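Local structure of sulfhydryl oxidase 1 (Homo sapiens, 3LLK) at residues L27-G39 and N79-D91. The protein uses flavin adenine dinucleotide to oxidise thiols to disulfides, probably passing the electrons to molecular oxygen as other sulfhydryl oxidases do. Numbering follows the deposited sequence.
Sequences LRIEVGRFPVLEG and NKIPYSFFKTALD
Gly32 sets its bare CA over the centre of the Tyr83 ring, 3.4 Å from the centroid and only 13° off the normal, a CH-pi contact in which a glycine brings the backbone down onto an aromatic face. A CB here would crowd Tyr83 CZ and clash with Arg28 O, so glycine suits the turn. This packing lies beside a two-stranded antiparallel sheet, 36-38 with 80-82, that joins two parts of the helical FAD-dependent sulfhydryl oxidase family region, outside the flavin pocket. Leu37 and Ile81 form its hydrogen-bonded pair, and Tyr83 N, in the first turn of helix 83-92, continues the pairing with a nearly straight bond (174°) to Pro35 O. With CG anti to the backbone N (chi1 -177°), the Tyr83 ring reaches along segment 27-39 until OH donates a hydrogen bond to Leu27 O (2.7 Å), in the carbonyl plane and on a lone pair. Beyond the hydroxyl, a water links Tyr83 OH to Arg28 NH1. A phenylalanine here would probably keep the CH-pi contact with Gly32 but leave Leu27 O without this donor and the bridging water without its acceptor. Val31 CG1 meets the ring at CE1, 3.7 Å away, and also packs against Phe86, whose rim at CZ receives Leu27 CD2; Leu45 of helix 39-55 and Trp72 of helix 60-75 extend this apolar cluster. The Arg28 chain, bent at chi2, lays one guanidinium face over Leu90 CB, while NE pairs with Glu95. The guanidinium of Arg28 lies nearly coplanar with the Asp91 carboxylate, and NH1 meets OD1 on the syn side at 2.9 Å. Lys87 completes the network from the other oxygen, its NZ 2.9 Å from Asp91 OD2, on that oxygen's syn lone pair.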
loop_
_atom_site.group_PDB
_atom_site.type_symbol
_atom_site.label_atom_id
_atom_site.label_comp_id
_atom_site.label_asym_id
_atom_site.label_seq_id
_atom_site.Cartn_x
_atom_site.Cartn_y
_atom_site.Cartn_z
ATOM N N LEU A 27 0.621 11.631 3.364
ATOM C CA LEU A 27 1.215 12.691 4.161
ATOM C C LEU A 27 0.432 13.999 4.260
ATOM O O LEU A 27 0.401 14.609 5.322
ATOM C CB LEU A 27 2.630 12.985 3.647
ATOM C CG LEU A 27 3.635 11.819 3.674
ATOM C CD1 LEU A 27 4.841 12.169 2.803
ATOM C CD2 LEU A 27 4.076 11.525 5.101
ATOM N N ARG A 28 -0.189 14.425 3.164
ATOM C CA ARG A 28 -0.935 15.680 3.135
ATOM C C ARG A 28 -2.424 15.559 3.458
ATOM O O ARG A 28 -3.026 16.507 3.980
ATOM C CB ARG A 28 -0.788 16.348 1.757
ATOM C CG ARG A 28 0.639 16.677 1.345
ATOM C CD ARG A 28 1.199 17.785 2.202
ATOM N NE ARG A 28 2.435 18.344 1.661
ATOM C CZ ARG A 28 3.099 19.347 2.229
ATOM N NH1 ARG A 28 2.648 19.893 3.353
ATOM N NH2 ARG A 28 4.207 19.816 1.674
ATOM N N ILE A 29 -3.027 14.414 3.146
ATOM C CA ILE A 29 -4.452 14.249 3.405
ATOM C C ILE A 29 -4.776 13.350 4.594
ATOM O O ILE A 29 -5.267 13.825 5.614
ATOM C CB ILE A 29 -5.186 13.697 2.163
ATOM C CG1 ILE A 29 -4.941 14.614 0.960
ATOM C CG2 ILE A 29 -6.678 13.590 2.442
ATOM C CD1 ILE A 29 -5.484 16.012 1.122
ATOM N N GLU A 30 -4.488 12.058 4.478
ATOM C CA GLU A 30 -4.812 11.137 5.562
ATOM C C GLU A 30 -4.195 11.502 6.908
ATOM O O GLU A 30 -4.901 11.562 7.926
ATOM C CB GLU A 30 -4.421 9.711 5.184
ATOM C CG GLU A 30 -5.067 9.241 3.901
ATOM C CD GLU A 30 -5.717 7.887 4.050
ATOM O OE1 GLU A 30 -4.997 6.919 4.363
ATOM O OE2 GLU A 30 -6.949 7.797 3.856
ATOM N N VAL A 31 -2.887 11.726 6.936
ATOM C CA VAL A 31 -2.246 12.089 8.201
ATOM C C VAL A 31 -2.758 13.471 8.644
ATOM O O VAL A 31 -2.800 13.776 9.834
ATOM C CB VAL A 31 -0.712 12.147 8.066
ATOM C CG1 VAL A 31 -0.093 12.625 9.373
ATOM C CG2 VAL A 31 -0.167 10.772 7.683
ATOM N N GLY A 32 -3.149 14.293 7.670
ATOM C CA GLY A 32 -3.650 15.630 7.969
ATOM C C GLY A 32 -5.063 15.721 8.534
ATOM O O GLY A 32 -5.546 16.813 8.821
ATOM N N ARG A 33 -5.733 14.583 8.696
ATOM C CA ARG A 33 -7.091 14.578 9.241
ATOM C C ARG A 33 -7.061 14.769 10.758
ATOM O O ARG A 33 -8.077 15.084 11.370
ATOM C CB ARG A 33 -7.783 13.244 8.936
ATOM C CG ARG A 33 -7.889 12.883 7.456
ATOM C CD ARG A 33 -8.972 13.687 6.745
ATOM N NE ARG A 33 -9.088 13.328 5.330
ATOM C CZ ARG A 33 -9.977 13.857 4.491
ATOM N NH1 ARG A 33 -10.836 14.772 4.918
ATOM N NH2 ARG A 33 -10.007 13.475 3.219
ATOM N N PHE A 34 -5.892 14.568 11.357
ATOM C CA PHE A 34 -5.734 14.672 12.801
ATOM C C PHE A 34 -4.936 15.906 13.210
ATOM O O PHE A 34 -3.739 15.989 12.942
ATOM C CB PHE A 34 -5.042 13.411 13.314
ATOM C CG PHE A 34 -5.730 12.139 12.908
ATOM C CD1 PHE A 34 -6.748 11.598 13.688
ATOM C CD2 PHE A 34 -5.384 11.493 11.723
ATOM C CE1 PHE A 34 -7.412 10.428 13.293
ATOM C CE2 PHE A 34 -6.042 10.326 11.319
ATOM C CZ PHE A 34 -7.055 9.794 12.106
ATOM N N PRO A 35 -5.587 16.873 13.887
ATOM C CA PRO A 35 -4.920 18.108 14.331
ATOM C C PRO A 35 -3.685 17.792 15.159
ATOM O O PRO A 35 -2.711 18.544 15.154
ATOM C CB PRO A 35 -5.990 18.817 15.174
ATOM C CG PRO A 35 -7.287 18.241 14.670
ATOM C CD PRO A 35 -6.961 16.794 14.413
ATOM N N VAL A 36 -3.732 16.682 15.882
ATOM C CA VAL A 36 -2.599 16.293 16.712
ATOM C C VAL A 36 -2.324 14.804 16.566
ATOM O O VAL A 36 -3.243 13.987 16.602
ATOM C CB VAL A 36 -2.860 16.624 18.212
ATOM C CG1 VAL A 36 -1.795 15.974 19.095
ATOM C CG2 VAL A 36 -2.865 18.132 18.419
ATOM N N LEU A 37 -1.052 14.472 16.385
ATOM C CA LEU A 37 -0.595 13.096 16.239
ATOM C C LEU A 37 0.021 12.694 17.583
ATOM O O LEU A 37 1.018 13.280 18.021
ATOM C CB LEU A 37 0.465 13.029 15.138
ATOM C CG LEU A 37 0.054 13.608 13.783
ATOM C CD1 LEU A 37 1.287 13.833 12.910
ATOM C CD2 LEU A 37 -0.929 12.671 13.112
ATOM N N GLU A 38 -0.564 11.694 18.231
ATOM C CA GLU A 38 -0.076 11.267 19.538
ATOM C C GLU A 38 -0.414 9.815 19.828
ATOM O O GLU A 38 -1.101 9.149 19.042
ATOM C CB GLU A 38 -0.706 12.140 20.626
ATOM C CG GLU A 38 -2.207 11.917 20.739
ATOM C CD GLU A 38 -2.905 12.936 21.626
ATOM O OE1 GLU A 38 -2.394 13.221 22.730
ATOM O OE2 GLU A 38 -3.975 13.439 21.216
ATOM N N GLY A 39 0.066 9.339 20.974
ATOM C CA GLY A 39 -0.186 7.969 21.379
ATOM C C GLY A 39 0.215 6.947 20.332
ATOM O O GLY A 39 1.236 7.102 19.653
ATOM N N ASN A 79 5.684 13.393 22.886
ATOM C CA ASN A 79 4.701 12.340 22.695
ATOM C C ASN A 79 3.602 12.857 21.769
ATOM O O ASN A 79 2.853 12.078 21.184
ATOM C CB ASN A 79 4.105 11.928 24.047
ATOM C CG ASN A 79 3.306 10.632 23.972
ATOM O OD1 ASN A 79 2.209 10.582 23.400
ATOM N ND2 ASN A 79 3.858 9.570 24.554
ATOM N N LYS A 80 3.520 14.176 21.635
ATOM C CA LYS A 80 2.505 14.793 20.789
ATOM C C LYS A 80 3.148 15.666 19.723
ATOM O O LYS A 80 4.036 16.472 20.016
ATOM C CB LYS A 80 1.556 15.639 21.641
ATOM C CG LYS A 80 0.850 14.857 22.739
ATOM C CD LYS A 80 0.202 15.773 23.775
ATOM C CE LYS A 80 -1.019 16.513 23.234
ATOM N NZ LYS A 80 -0.679 17.454 22.141
ATOM N N ILE A 81 2.695 15.502 18.485
ATOM C CA ILE A 81 3.215 16.278 17.365
ATOM C C ILE A 81 2.052 16.930 16.630
ATOM O O ILE A 81 1.240 16.240 16.017
ATOM C CB ILE A 81 3.985 15.384 16.358
ATOM C CG1 ILE A 81 5.243 14.810 17.016
ATOM C CG2 ILE A 81 4.343 16.189 15.114
ATOM C CD1 ILE A 81 6.061 13.905 16.110
ATOM N N PRO A 82 1.936 18.267 16.707
ATOM C CA PRO A 82 0.837 18.937 16.007
ATOM C C PRO A 82 0.984 18.703 14.506
ATOM O O PRO A 82 2.098 18.748 13.964
ATOM C CB PRO A 82 1.039 20.410 16.369
ATOM C CG PRO A 82 1.690 20.357 17.713
ATOM C CD PRO A 82 2.685 19.216 17.547
ATOM N N TYR A 83 -0.121 18.455 13.819
ATOM C CA TYR A 83 -0.002 18.236 12.389
ATOM C C TYR A 83 0.634 19.451 11.715
ATOM O O TYR A 83 1.435 19.306 10.782
ATOM C CB TYR A 83 -1.356 17.957 11.742
ATOM C CG TYR A 83 -1.195 17.664 10.282
ATOM C CD1 TYR A 83 -0.593 16.474 9.856
ATOM C CD2 TYR A 83 -1.538 18.616 9.321
ATOM C CE1 TYR A 83 -0.332 16.245 8.509
ATOM C CE2 TYR A 83 -1.278 18.398 7.969
ATOM C CZ TYR A 83 -0.672 17.213 7.570
ATOM O OH TYR A 83 -0.384 17.012 6.243
ATOM N N SER A 84 0.286 20.646 12.182
ATOM C CA SER A 84 0.837 21.864 11.586
ATOM C C SER A 84 2.365 21.830 11.629
ATOM O O SER A 84 3.033 22.294 10.706
ATOM C CB SER A 84 0.297 23.117 12.304
ATOM O OG SER A 84 0.501 23.060 13.706
ATOM N N PHE A 85 2.906 21.260 12.698
ATOM C CA PHE A 85 4.345 21.132 12.877
ATOM C C PHE A 85 4.909 20.112 11.878
ATOM O O PHE A 85 6.010 20.281 11.361
ATOM C CB PHE A 85 4.635 20.691 14.313
ATOM C CG PHE A 85 6.082 20.781 14.700
ATOM C CD1 PHE A 85 6.822 21.929 14.422
ATOM C CD2 PHE A 85 6.700 19.733 15.371
ATOM C CE1 PHE A 85 8.164 22.032 14.810
ATOM C CE2 PHE A 85 8.040 19.825 15.764
ATOM C CZ PHE A 85 8.771 20.974 15.484
ATOM N N PHE A 86 4.150 19.050 11.619
ATOM C CA PHE A 86 4.557 18.022 10.663
ATOM C C PHE A 86 4.485 18.601 9.241
ATOM O O PHE A 86 5.322 18.293 8.398
ATOM C CB PHE A 86 3.628 16.809 10.782
ATOM C CG PHE A 86 4.007 15.637 9.896
ATOM C CD1 PHE A 86 5.188 14.938 10.108
ATOM C CD2 PHE A 86 3.144 15.200 8.892
ATOM C CE1 PHE A 86 5.509 13.807 9.340
ATOM C CE2 PHE A 86 3.450 14.071 8.114
ATOM C CZ PHE A 86 4.637 13.373 8.344
ATOM N N LYS A 87 3.482 19.439 8.982
ATOM C CA LYS A 87 3.314 20.062 7.664
ATOM C C LYS A 87 4.511 20.954 7.344
ATOM O O LYS A 87 4.958 21.035 6.191
ATOM C CB LYS A 87 2.044 20.913 7.618
ATOM C CG LYS A 87 1.916 21.778 6.364
ATOM C CD LYS A 87 0.603 22.540 6.343
ATOM C CE LYS A 87 0.527 23.468 5.152
ATOM N NZ LYS A 87 1.627 24.476 5.199
ATOM N N THR A 88 5.002 21.644 8.369
ATOM C CA THR A 88 6.147 22.523 8.210
ATOM C C THR A 88 7.376 21.698 7.839
ATOM O O THR A 88 8.179 22.123 7.009
ATOM C CB THR A 88 6.407 23.324 9.501
ATOM O OG1 THR A 88 5.279 24.175 9.757
ATOM C CG2 THR A 88 7.652 24.183 9.367
ATOM N N ALA A 89 7.507 20.513 8.437
ATOM C CA ALA A 89 8.635 19.632 8.154
ATOM C C ALA A 89 8.577 19.121 6.709
ATOM O O ALA A 89 9.608 18.972 6.050
ATOM C CB ALA A 89 8.643 18.454 9.133
ATOM N N LEU A 90 7.366 18.844 6.231
ATOM C CA LEU A 90 7.165 18.379 4.861
ATOM C C LEU A 90 7.515 19.520 3.903
ATOM O O LEU A 90 8.231 19.317 2.922
ATOM C CB LEU A 90 5.705 17.962 4.635
ATOM C CG LEU A 90 5.134 16.793 5.449
ATOM C CD1 LEU A 90 3.671 16.599 5.098
ATOM C CD2 LEU A 90 5.918 15.519 5.162
ATOM N N ASP A 91 7.011 20.718 4.198
ATOM C CA ASP A 91 7.269 21.889 3.358
ATOM C C ASP A 91 8.766 22.187 3.300
ATOM O O ASP A 91 9.299 22.466 2.232
ATOM C CB ASP A 91 6.530 23.131 3.882
ATOM C CG ASP A 91 5.015 22.958 3.906
ATOM O OD1 ASP A 91 4.488 22.076 3.191
ATOM O OD2 ASP A 91 4.347 23.725 4.640
HETATM O O HOH W 1 0.317 19.371 4.889
HETATM O O HOH W 2 -0.695 11.993 24.109
#